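Local atomic coordinates of alpha-glucosidase (Bacteroides thetaiotaomicron, PDB entry 5XFM), a protein that hydrolyses beta-L-arabinopyranosides and alpha-galactosides, acting as a bifunctional enzyme of glycoside hydrolase family 97. Residues L55-N58 with D63-K66; K140-G145 with S216-S221; T298-W301 with G307-N310; D313-I318 with V348-D353. The protein carries 1 engineered substitution. All blocks are in the same frame, centred on the assembly; numbering follows the deposited sequence.

Interaction 1. Residues L55-N58 with D63-K66; sequences LGMN and DFTK
M57 and F64 face each other as an antiparallel hydrogen-bonded pair, and together they illustrate how a short hairpin is held by backbone hydrogen bonds and packed by its side chains. M57 N gives its hydrogen to F64 O at 2.9 Å, and F64 N returns one to M57 O at 2.8 Å. A weak third bond, from T65 OG1 to M57 O at 3.4 Å, adds a second donor to that carbonyl. The F64 side chain can be followed outward. Its CB sits 3.5 Å from M57 O, still within reach of the partner backbone. With CG beside the backbone N and opposite the carbonyl carbon (chi1 -56°), the ring runs alongside M57, and CD2 meets M57 CG obliquely at 4.2 Å. Beyond CD2 the ring leaves the partner strand, and it packs on L128, N105 and Q109. M57 continues in the same general direction, bending at chi3 among Y126 and V139. One step along, G56 CA comes to 3.1 Å from F64 O, a closeness that a beta-carbon on G56 would prevent, since it would clash with F64 O. On the other face of the sheet, N58 and D63 form the non-hydrogen-bonded pair, their side chains side by side with amide and carboxylate planes 86° apart. A leucine in place of N58 would probably leave the D63 carboxylate beside an apolar branch, without its polar neighbour. The whole is a tight antiparallel beta hairpin, joining strands 47-59 and 62-64 in the N-terminal part of the enzyme.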
loop_
_atom_site.group_PDB
_atom_site.type_symbol
_atom_site.label_atom_id
_atom_site.label_comp_id
_atom_site.label_asym_id
_atom_site.label_seq_id
_atom_site.Cartn_x
_atom_site.Cartn_y
_atom_site.Cartn_z
ATOM N N LEU A 55 -1.847 5.479 -25.525
ATOM C CA LEU A 55 -0.522 4.931 -25.253
ATOM C C LEU A 55 0.526 5.920 -25.726
ATOM O O LEU A 55 0.225 6.837 -26.488
ATOM C CB LEU A 55 -0.322 3.585 -25.954
ATOM C CG LEU A 55 -1.089 2.359 -25.467
ATOM C CD1 LEU A 55 -0.972 1.237 -26.483
ATOM C CD2 LEU A 55 -0.543 1.914 -24.123
ATOM N N GLY A 56 1.763 5.747 -25.283
ATOM C CA GLY A 56 2.840 6.502 -25.888
ATOM C C GLY A 56 3.549 7.433 -24.943
ATOM O O GLY A 56 3.303 7.415 -23.733
ATOM N N MET A 57 4.466 8.221 -25.492
ATOM C CA MET A 57 5.251 9.127 -24.668
ATOM C C MET A 57 5.943 10.179 -25.520
ATOM O O MET A 57 6.078 10.032 -26.727
ATOM C CB MET A 57 6.279 8.355 -23.841
ATOM C CG MET A 57 7.321 7.630 -24.665
ATOM S SD MET A 57 8.600 6.941 -23.609
ATOM C CE MET A 57 7.597 5.857 -22.609
ATOM N N ASN A 58 6.364 11.244 -24.861
ATOM C CA ASN A 58 7.155 12.312 -25.440
ATOM C C ASN A 58 8.544 12.296 -24.801
ATOM O O ASN A 58 8.675 12.343 -23.560
ATOM C CB ASN A 58 6.436 13.643 -25.206
ATOM C CG ASN A 58 7.146 14.825 -25.822
ATOM O OD1 ASN A 58 7.902 14.681 -26.768
ATOM N ND2 ASN A 58 6.894 16.018 -25.278
ATOM N N ASP A 63 9.574 11.583 -30.449
ATOM C CA ASP A 63 8.204 11.570 -29.970
ATOM C C ASP A 63 7.451 10.325 -30.423
ATOM O O ASP A 63 7.487 9.943 -31.592
ATOM C CB ASP A 63 7.470 12.839 -30.393
ATOM C CG ASP A 63 7.961 14.064 -29.638
ATOM O OD1 ASP A 63 8.960 13.943 -28.890
ATOM O OD2 ASP A 63 7.321 15.131 -29.753
ATOM N N PHE A 64 6.787 9.694 -29.464
ATOM C CA PHE A 64 6.035 8.469 -29.665
ATOM C C PHE A 64 4.600 8.701 -29.182
ATOM O O PHE A 64 4.046 7.937 -28.392
ATOM C CB PHE A 64 6.700 7.336 -28.895
ATOM C CG PHE A 64 8.147 7.142 -29.251
ATOM C CD1 PHE A 64 8.517 6.512 -30.425
ATOM C CD2 PHE A 64 9.141 7.626 -28.414
ATOM C CE1 PHE A 64 9.851 6.358 -30.748
ATOM C CE2 PHE A 64 10.476 7.471 -28.729
ATOM C CZ PHE A 64 10.835 6.841 -29.892
ATOM N N THR A 65 4.013 9.781 -29.675
ATOM C CA THR A 65 2.709 10.255 -29.230
ATOM C C THR A 65 1.653 10.097 -30.319
ATOM O O THR A 65 0.492 9.775 -30.043
ATOM C CB THR A 65 2.816 11.741 -28.795
ATOM O OG1 THR A 65 3.328 11.810 -27.458
ATOM C CG2 THR A 65 1.478 12.438 -28.842
ATOM N N LYS A 66 2.067 10.298 -31.564
ATOM C CA LYS A 66 1.124 10.301 -32.675
ATOM C C LYS A 66 1.612 9.531 -33.897
ATOM O O LYS A 66 2.799 9.539 -34.206
ATOM C CB LYS A 66 0.803 11.739 -33.089
ATOM C CG LYS A 66 0.014 12.511 -32.057
ATOM C CD LYS A 66 -0.380 13.880 -32.566
ATOM C CE LYS A 66 -1.220 14.612 -31.538
ATOM N NZ LYS A 66 -2.465 13.858 -31.223
#

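Interaction 2. Residues K140-G145 with S216-S221; sequences KEEQTG and SRYCGS
E142 and Y218 reach toward each other from distant parts of the chain and meet only at their ends, where the two side chains cross obliquely. The carboxylate plane is turned 65° from the phenol ring, and the oxygen OE2 lies at the ring edge, near its plane. Y218 OH donates to E142 OE2 at 2.7 Å, arriving on the anti side of that oxygen and 29° out of the carboxylate plane. The extended E142 chain beyond CG (chi2 -179°) carries OE2 out far enough to be met. That same oxygen also forms a salt bridge with R261, so a phenol and a guanidinium share one acceptor; the positive charge probably helps E142 stay ionised in this buried place. The other oxygen, OE1, lies 2.9 Å from T144 OG1. Were E142 an alanine, the Y218 hydroxyl would probably lose its acceptor and the R261 charge its carboxylate. E142 belongs to strand 136-147, which pairs with strand 231-235, and its side chain touches V234 of that strand. Y218 comes from the loop between strands 206-212 and 222-223 and packs over strand 256-266, where R261, in a second antiparallel sheet, meets E142.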
loop_
_atom_site.group_PDB
_atom_site.type_symbol
_atom_site.label_atom_id
_atom_site.label_comp_id
_atom_site.label_asym_id
_atom_site.label_seq_id
_atom_site.Cartn_x
_atom_site.Cartn_y
_atom_site.Cartn_z
ATOM N N LYS A 140 10.064 13.237 -21.343
ATOM C CA LYS A 140 9.443 14.516 -21.031
ATOM C C LYS A 140 8.024 14.320 -20.513
ATOM O O LYS A 140 7.577 15.052 -19.628
ATOM C CB LYS A 140 9.409 15.429 -22.263
ATOM C CG LYS A 140 10.765 15.800 -22.845
ATOM C CD LYS A 140 10.611 16.759 -24.022
ATOM C CE LYS A 140 11.930 16.954 -24.764
ATOM N NZ LYS A 140 12.967 17.633 -23.934
ATOM N N GLU A 141 7.319 13.329 -21.059
ATOM C CA GLU A 141 5.919 13.145 -20.676
ATOM C C GLU A 141 5.348 11.798 -21.114
ATOM O O GLU A 141 5.752 11.263 -22.127
ATOM C CB GLU A 141 5.110 14.293 -21.289
ATOM C CG GLU A 141 3.612 14.208 -21.210
ATOM C CD GLU A 141 2.971 15.424 -21.847
ATOM O OE1 GLU A 141 3.566 15.960 -22.809
ATOM O OE2 GLU A 141 1.891 15.853 -21.386
ATOM N N GLU A 142 4.423 11.235 -20.347
ATOM C CA GLU A 142 3.700 10.051 -20.801
ATOM C C GLU A 142 2.306 10.441 -21.276
ATOM O O GLU A 142 1.630 11.251 -20.641
ATOM C CB GLU A 142 3.615 8.982 -19.702
ATOM C CG GLU A 142 4.771 7.991 -19.721
ATOM C CD GLU A 142 4.671 6.912 -18.654
ATOM O OE1 GLU A 142 3.715 6.105 -18.676
ATOM O OE2 GLU A 142 5.568 6.865 -17.785
ATOM N N GLN A 143 1.909 9.904 -22.424
ATOM C CA GLN A 143 0.552 10.069 -22.929
ATOM C C GLN A 143 -0.337 8.954 -22.364
ATOM O O GLN A 143 -1.563 9.021 -22.440
ATOM C CB GLN A 143 0.554 10.064 -24.460
ATOM C CG GLN A 143 -0.812 10.094 -25.125
ATOM C CD GLN A 143 -0.726 10.507 -26.582
ATOM O OE1 GLN A 143 -0.686 11.694 -26.898
ATOM N NE2 GLN A 143 -0.680 9.527 -27.475
ATOM N N THR A 144 0.310 7.935 -21.796
ATOM C CA THR A 144 -0.353 6.761 -21.222
ATOM C C THR A 144 -1.621 7.126 -20.465
ATOM O O THR A 144 -1.599 7.967 -19.561
ATOM C CB THR A 144 0.590 6.006 -20.258
ATOM O OG1 THR A 144 1.854 5.775 -20.894
ATOM C CG2 THR A 144 -0.023 4.676 -19.817
ATOM N N GLY A 145 -2.725 6.485 -20.828
ATOM C CA GLY A 145 -4.013 6.845 -20.257
ATOM C C GLY A 145 -4.940 5.684 -19.950
ATOM O O GLY A 145 -4.658 4.528 -20.271
ATOM N N SER A 216 14.903 3.719 -8.508
ATOM C CA SER A 216 15.735 4.886 -8.768
ATOM C C SER A 216 15.743 5.311 -10.241
ATOM O O SER A 216 16.154 6.422 -10.567
ATOM C CB SER A 216 17.164 4.627 -8.270
ATOM O OG SER A 216 17.803 3.614 -9.018
ATOM N N ARG A 217 15.307 4.421 -11.130
ATOM C CA ARG A 217 15.384 4.681 -12.567
ATOM C C ARG A 217 14.187 5.459 -13.127
ATOM O O ARG A 217 14.110 5.699 -14.326
ATOM C CB ARG A 217 15.556 3.362 -13.328
ATOM C CG ARG A 217 16.990 2.836 -13.290
ATOM C CD ARG A 217 17.093 1.369 -13.670
ATOM N NE ARG A 217 16.424 0.502 -12.704
ATOM C CZ ARG A 217 16.056 -0.754 -12.951
ATOM N NH1 ARG A 217 16.286 -1.296 -14.143
ATOM N NH2 ARG A 217 15.452 -1.467 -12.008
ATOM N N TYR A 218 13.266 5.881 -12.267
ATOM C CA TYR A 218 12.113 6.634 -12.745
ATOM C C TYR A 218 11.545 7.506 -11.634
ATOM O O TYR A 218 12.062 7.532 -10.519
ATOM C CB TYR A 218 11.036 5.684 -13.265
ATOM C CG TYR A 218 10.289 6.130 -14.514
ATOM C CD1 TYR A 218 10.865 5.999 -15.774
ATOM C CD2 TYR A 218 8.990 6.619 -14.437
ATOM C CE1 TYR A 218 10.187 6.366 -16.923
ATOM C CE2 TYR A 218 8.295 6.993 -15.588
ATOM C CZ TYR A 218 8.901 6.863 -16.829
ATOM O OH TYR A 218 8.225 7.230 -17.975
ATOM N N CYS A 219 10.467 8.212 -11.950
ATOM C CA CYS A 219 9.729 8.972 -10.957
ATOM C C CYS A 219 8.492 8.175 -10.561
ATOM O O CYS A 219 8.089 7.258 -11.275
ATOM C CB CYS A 219 9.329 10.337 -11.518
ATOM S SG CYS A 219 8.282 10.219 -12.995
ATOM N N GLY A 220 7.898 8.517 -9.424
ATOM C CA GLY A 220 6.599 7.975 -9.067
ATOM C C GLY A 220 5.553 8.730 -9.866
ATOM O O GLY A 220 5.692 9.931 -10.079
ATOM N N SER A 221 4.520 8.040 -10.334
ATOM C CA SER A 221 3.490 8.713 -11.118
ATOM C C SER A 221 2.136 8.672 -10.421
ATOM O O SER A 221 1.970 8.009 -9.395
ATOM C CB SER A 221 3.386 8.097 -12.514
ATOM O OG SER A 221 4.485 8.484 -13.319
#

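Interaction 3. Residues T298-W301 with G307-N310; sequences TWSW and GSIN
S300 and S308 both place OG between the backbone N and the carbonyl carbon (chi1 79° and 61°), and these matching torsions bring the two hydroxyls together. OG of S300 lies 3.0 Å from OG of S308, with S308 CB following at 3.5 Å from S300 OG. Neither hydroxyl depends on the other alone. The side-chain amide of Q314 donates through NE2 to S300 OG, while S308 OG gives its proton to Q305 O, so the pair forms part of a buried chain of polar groups in which each hydroxyl has a partner beyond its neighbour. Apolar atoms close in around it. CD1 of I309 approaches S300 OG to 4.4 Å, and W301 presents its backbone, with CA 3.7 Å from S308 OG. The indole of W301 leads elsewhere: its NE1 is hydrogen-bonded to D306 OD1, and the ring packs on E458 and F462. The W301 side chain lies about 7 Å from the bound calcium ion, of which E458 is a ligand. The second segment is compact in its own right. I309 is the centre of an inverse gamma turn, in which N310 N bonds to S308 O at 2.8 Å; that carbonyl also accepts from Q314 NE2, so one amide nitrogen serves both sides of the contact. N310 then caps the helix that follows. The arrangement is the beta-alpha connection of the TIM-barrel-type domain: strand 295-299 leads into the short helix 300-304, and a capped turn launches the first long helix, 311-324.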
loop_
_atom_site.group_PDB
_atom_site.type_symbol
_atom_site.label_atom_id
_atom_site.label_comp_id
_atom_site.label_asym_id
_atom_site.label_seq_id
_atom_site.Cartn_x
_atom_site.Cartn_y
_atom_site.Cartn_z
ATOM N N THR A 298 5.298 -2.291 20.418
ATOM C CA THR A 298 4.598 -1.303 21.223
ATOM C C THR A 298 5.101 0.079 20.826
ATOM O O THR A 298 6.231 0.235 20.359
ATOM C CB THR A 298 4.782 -1.537 22.729
ATOM O OG1 THR A 298 6.178 -1.575 23.039
ATOM C CG2 THR A 298 4.141 -2.854 23.136
ATOM N N TRP A 299 4.270 1.088 21.038
ATOM C CA TRP A 299 4.490 2.374 20.406
ATOM C C TRP A 299 3.901 3.466 21.279
ATOM O O TRP A 299 2.685 3.664 21.291
ATOM C CB TRP A 299 3.852 2.372 19.010
ATOM C CG TRP A 299 4.052 3.616 18.204
ATOM C CD1 TRP A 299 5.090 4.501 18.293
ATOM C CD2 TRP A 299 3.202 4.098 17.157
ATOM N NE1 TRP A 299 4.929 5.512 17.372
ATOM C CE2 TRP A 299 3.777 5.288 16.663
ATOM C CE3 TRP A 299 2.003 3.642 16.595
ATOM C CZ2 TRP A 299 3.199 6.025 15.626
ATOM C CZ3 TRP A 299 1.423 4.381 15.572
ATOM C CH2 TRP A 299 2.026 5.556 15.095
ATOM N N SER A 300 4.759 4.138 22.043
ATOM C CA SER A 300 4.303 5.112 23.032
ATOM C C SER A 300 3.715 6.382 22.410
ATOM O O SER A 300 2.723 6.918 22.905
ATOM C CB SER A 300 5.453 5.467 23.996
ATOM O OG SER A 300 6.375 6.389 23.435
ATOM N N TRP A 301 4.311 6.857 21.322
ATOM C CA TRP A 301 3.940 8.161 20.774
ATOM C C TRP A 301 2.497 8.250 20.263
ATOM O O TRP A 301 1.918 9.321 20.274
ATOM C CB TRP A 301 4.893 8.561 19.643
ATOM C CG TRP A 301 4.534 9.881 19.030
ATOM C CD1 TRP A 301 4.967 11.118 19.419
ATOM C CD2 TRP A 301 3.638 10.096 17.935
ATOM N NE1 TRP A 301 4.402 12.089 18.624
ATOM C CE2 TRP A 301 3.581 11.486 17.707
ATOM C CE3 TRP A 301 2.877 9.246 17.125
ATOM C CZ2 TRP A 301 2.796 12.045 16.698
ATOM C CZ3 TRP A 301 2.101 9.802 16.125
ATOM C CH2 TRP A 301 2.067 11.187 15.919
ATOM N N GLY A 307 5.213 13.829 24.807
ATOM C CA GLY A 307 5.513 13.754 26.228
ATOM C C GLY A 307 6.045 12.399 26.656
ATOM O O GLY A 307 6.597 12.255 27.747
ATOM N N SER A 308 5.885 11.398 25.794
ATOM C CA SER A 308 6.336 10.045 26.108
ATOM C C SER A 308 7.783 9.778 25.686
ATOM O O SER A 308 8.366 8.748 26.039
ATOM C CB SER A 308 5.412 9.030 25.448
ATOM O OG SER A 308 5.428 9.188 24.042
ATOM N N ILE A 309 8.368 10.710 24.946
ATOM C CA ILE A 309 9.721 10.513 24.441
ATOM C C ILE A 309 10.741 10.876 25.511
ATOM O O ILE A 309 11.346 11.953 25.491
ATOM C CB ILE A 309 9.970 11.327 23.161
ATOM C CG1 ILE A 309 8.864 11.024 22.154
ATOM C CG2 ILE A 309 11.327 10.986 22.565
ATOM C CD1 ILE A 309 8.833 9.574 21.718
ATOM N N ASN A 310 10.897 9.959 26.459
ATOM C CA ASN A 310 11.876 10.071 27.533
ATOM C C ASN A 310 12.229 8.670 28.006
ATOM O O ASN A 310 11.513 7.718 27.706
ATOM C CB ASN A 310 11.340 10.920 28.696
ATOM C CG ASN A 310 10.032 10.385 29.250
ATOM O OD1 ASN A 310 10.019 9.428 30.023
ATOM N ND2 ASN A 310 8.925 11.005 28.857
#

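Interaction 4. Residues D313-I318 with V348-D353; sequences DQVRYI and VEYARD
The hydroxyl of Y350 is hydrogen-bonded to OD1 of D319, one residue beyond I318, while CG1 of V315 packs against it at 3.6 Å from Y350 OH. The rest of the contact is apolar, an example of how neighbouring helices pack through a few well-placed branches. V315 crosses the tyrosine at about a right angle, its CG1 also lying 3.7 Å from Y350 CE2 in an oblique approach to the ring. Because CG of Y350 stands opposite the backbone N (chi1 180°), the ring stretches out to helix 311-324. Further along that helix, I318 brings CG2 to 3.8 Å from Y350 CD2 and to 3.6 Å from A351 CA. Its CD1 reaches A351 CB at 3.9 Å, so both branches of I318 rest on A351 CB, CG2 touching CA as well. The small A351 side chain probably allows I318 to sit against its backbone, with the two CA atoms 6.0 Å apart. L347, one turn before A351, adds to the same apolar seam by touching both V315 and I318, and K354 makes a cation-pi contact with Y350. The axes of the two segments pass 10.3 Å apart at a crossing angle of -19°, nearly parallel. Helices 311-324 and 341-353 are thus neighbours on the outside of the barrel, where A351 leans on L358 of strand 357-363.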
loop_
_atom_site.group_PDB
_atom_site.type_symbol
_atom_site.label_atom_id
_atom_site.label_comp_id
_atom_site.label_asym_id
_atom_site.label_seq_id
_atom_site.Cartn_x
_atom_site.Cartn_y
_atom_site.Cartn_z
ATOM N N ASP A 313 9.414 6.440 30.268
ATOM C CA ASP A 313 8.233 6.019 29.522
ATOM C C ASP A 313 8.588 4.947 28.505
ATOM O O ASP A 313 7.815 4.017 28.266
ATOM C CB ASP A 313 7.586 7.212 28.823
ATOM C CG ASP A 313 6.864 8.132 29.791
ATOM O OD1 ASP A 313 6.365 7.641 30.824
ATOM O OD2 ASP A 313 6.806 9.350 29.524
ATOM N N GLN A 314 9.773 5.062 27.920
ATOM C CA GLN A 314 10.232 4.048 26.977
ATOM C C GLN A 314 10.523 2.756 27.723
ATOM O O GLN A 314 10.303 1.678 27.192
ATOM C CB GLN A 314 11.466 4.531 26.219
ATOM C CG GLN A 314 11.196 5.699 25.260
ATOM C CD GLN A 314 9.939 5.516 24.429
ATOM O OE1 GLN A 314 9.783 4.510 23.743
ATOM N NE2 GLN A 314 9.051 6.507 24.461
ATOM N N VAL A 315 10.993 2.864 28.963
ATOM C CA VAL A 315 11.145 1.688 29.814
ATOM C C VAL A 315 9.778 1.043 30.019
ATOM O O VAL A 315 9.625 -0.176 29.934
ATOM C CB VAL A 315 11.770 2.027 31.185
ATOM C CG1 VAL A 315 11.605 0.855 32.159
ATOM C CG2 VAL A 315 13.238 2.388 31.032
ATOM N N ARG A 316 8.785 1.881 30.284
ATOM C CA ARG A 316 7.412 1.421 30.455
ATOM C C ARG A 316 6.909 0.645 29.240
ATOM O O ARG A 316 6.332 -0.433 29.386
ATOM C CB ARG A 316 6.496 2.617 30.737
ATOM C CG ARG A 316 6.432 2.987 32.205
ATOM C CD ARG A 316 5.584 4.220 32.450
ATOM N NE ARG A 316 5.608 4.595 33.860
ATOM C CZ ARG A 316 6.288 5.632 34.339
ATOM N NH1 ARG A 316 6.994 6.401 33.517
ATOM N NH2 ARG A 316 6.264 5.903 35.639
ATOM N N TYR A 317 7.131 1.178 28.041
ATOM C CA TYR A 317 6.631 0.520 26.834
ATOM C C TYR A 317 7.453 -0.704 26.435
ATOM O O TYR A 317 6.939 -1.629 25.803
ATOM C CB TYR A 317 6.556 1.524 25.682
ATOM C CG TYR A 317 5.182 2.137 25.578
ATOM C CD1 TYR A 317 4.779 3.113 26.478
ATOM C CD2 TYR A 317 4.286 1.742 24.591
ATOM C CE1 TYR A 317 3.527 3.680 26.407
ATOM C CE2 TYR A 317 3.023 2.307 24.513
ATOM C CZ TYR A 317 2.653 3.279 25.425
ATOM O OH TYR A 317 1.409 3.862 25.373
ATOM N N ILE A 318 8.729 -0.704 26.798
ATOM C CA ILE A 318 9.565 -1.885 26.638
ATOM C C ILE A 318 9.046 -3.014 27.532
ATOM O O ILE A 318 8.920 -4.167 27.101
ATOM C CB ILE A 318 11.037 -1.560 26.969
ATOM C CG1 ILE A 318 11.665 -0.757 25.825
ATOM C CG2 ILE A 318 11.830 -2.825 27.223
ATOM C CD1 ILE A 318 13.000 -0.143 26.167
ATOM N N VAL A 348 18.580 -0.057 24.940
ATOM C CA VAL A 348 18.650 -1.244 24.084
ATOM C C VAL A 348 19.013 -2.478 24.905
ATOM O O VAL A 348 18.420 -3.546 24.737
ATOM C CB VAL A 348 19.672 -1.064 22.932
ATOM C CG1 VAL A 348 19.936 -2.381 22.224
ATOM C CG2 VAL A 348 19.194 -0.005 21.935
ATOM N N GLU A 349 20.002 -2.331 25.779
ATOM C CA GLU A 349 20.417 -3.416 26.667
ATOM C C GLU A 349 19.251 -3.877 27.552
ATOM O O GLU A 349 18.993 -5.077 27.706
ATOM C CB GLU A 349 21.600 -2.963 27.510
ATOM C CG GLU A 349 22.895 -2.959 26.729
ATOM C CD GLU A 349 24.018 -2.264 27.465
ATOM O OE1 GLU A 349 23.728 -1.360 28.282
ATOM O OE2 GLU A 349 25.191 -2.606 27.205
ATOM N N TYR A 350 18.550 -2.904 28.124
ATOM C CA TYR A 350 17.403 -3.178 28.978
ATOM C C TYR A 350 16.330 -3.940 28.199
ATOM O O TYR A 350 15.801 -4.943 28.678
ATOM C CB TYR A 350 16.824 -1.872 29.531
ATOM C CG TYR A 350 15.621 -2.068 30.429
ATOM C CD1 TYR A 350 15.779 -2.417 31.767
ATOM C CD2 TYR A 350 14.331 -1.932 29.934
ATOM C CE1 TYR A 350 14.683 -2.604 32.592
ATOM C CE2 TYR A 350 13.231 -2.125 30.747
ATOM C CZ TYR A 350 13.411 -2.457 32.077
ATOM O OH TYR A 350 12.318 -2.647 32.891
ATOM N N ALA A 351 16.025 -3.468 26.992
ATOM C CA ALA A 351 15.055 -4.131 26.122
ATOM C C ALA A 351 15.462 -5.563 25.786
ATOM O O ALA A 351 14.624 -6.473 25.777
ATOM C CB ALA A 351 14.856 -3.331 24.843
ATOM N N ARG A 352 16.745 -5.759 25.494
ATOM C CA ARG A 352 17.252 -7.088 25.151
ATOM C C ARG A 352 17.131 -8.053 26.329
ATOM O O ARG A 352 16.810 -9.225 26.150
ATOM C CB ARG A 352 18.708 -7.019 24.685
ATOM C CG ARG A 352 19.320 -8.391 24.425
ATOM C CD ARG A 352 20.517 -8.346 23.480
ATOM N NE ARG A 352 20.185 -7.686 22.221
ATOM C CZ ARG A 352 20.707 -6.534 21.816
ATOM N NH1 ARG A 352 21.630 -5.928 22.549
ATOM N NH2 ARG A 352 20.339 -6.009 20.656
ATOM N N ASP A 353 17.378 -7.558 27.539
ATOM C CA ASP A 353 17.239 -8.402 28.722
ATOM C C ASP A 353 15.776 -8.821 28.932
ATOM O O ASP A 353 15.492 -9.815 29.600
ATOM C CB ASP A 353 17.777 -7.692 29.967
ATOM C CG ASP A 353 17.636 -8.535 31.224
ATOM O OD1 ASP A 353 18.162 -9.670 31.237
ATOM O OD2 ASP A 353 16.995 -8.073 32.192
#

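The four contacts fall into two pairs. Interactions 1 and 2 belong to the N-terminal region and touch: their centres are 12 Å apart, strands 47-59 and 136-147 are neighbours in one sheet, and N58 N lies 2.8 Å from E141 O. Interactions 3 and 4, also 12 Å apart between centres, touch in the barrel, where T298 OG1 comes to 2.9 Å from Y317 O. Between the pairs the separation is large: nearest atoms of interactions 2 and 3 are about 25 Å apart, and interactions 1 and 4 have centres 57 Å apart. The W301 side chain of interaction 3 comes to about 7 Å from the calcium ion, whose ligands include E174, E452 and E458.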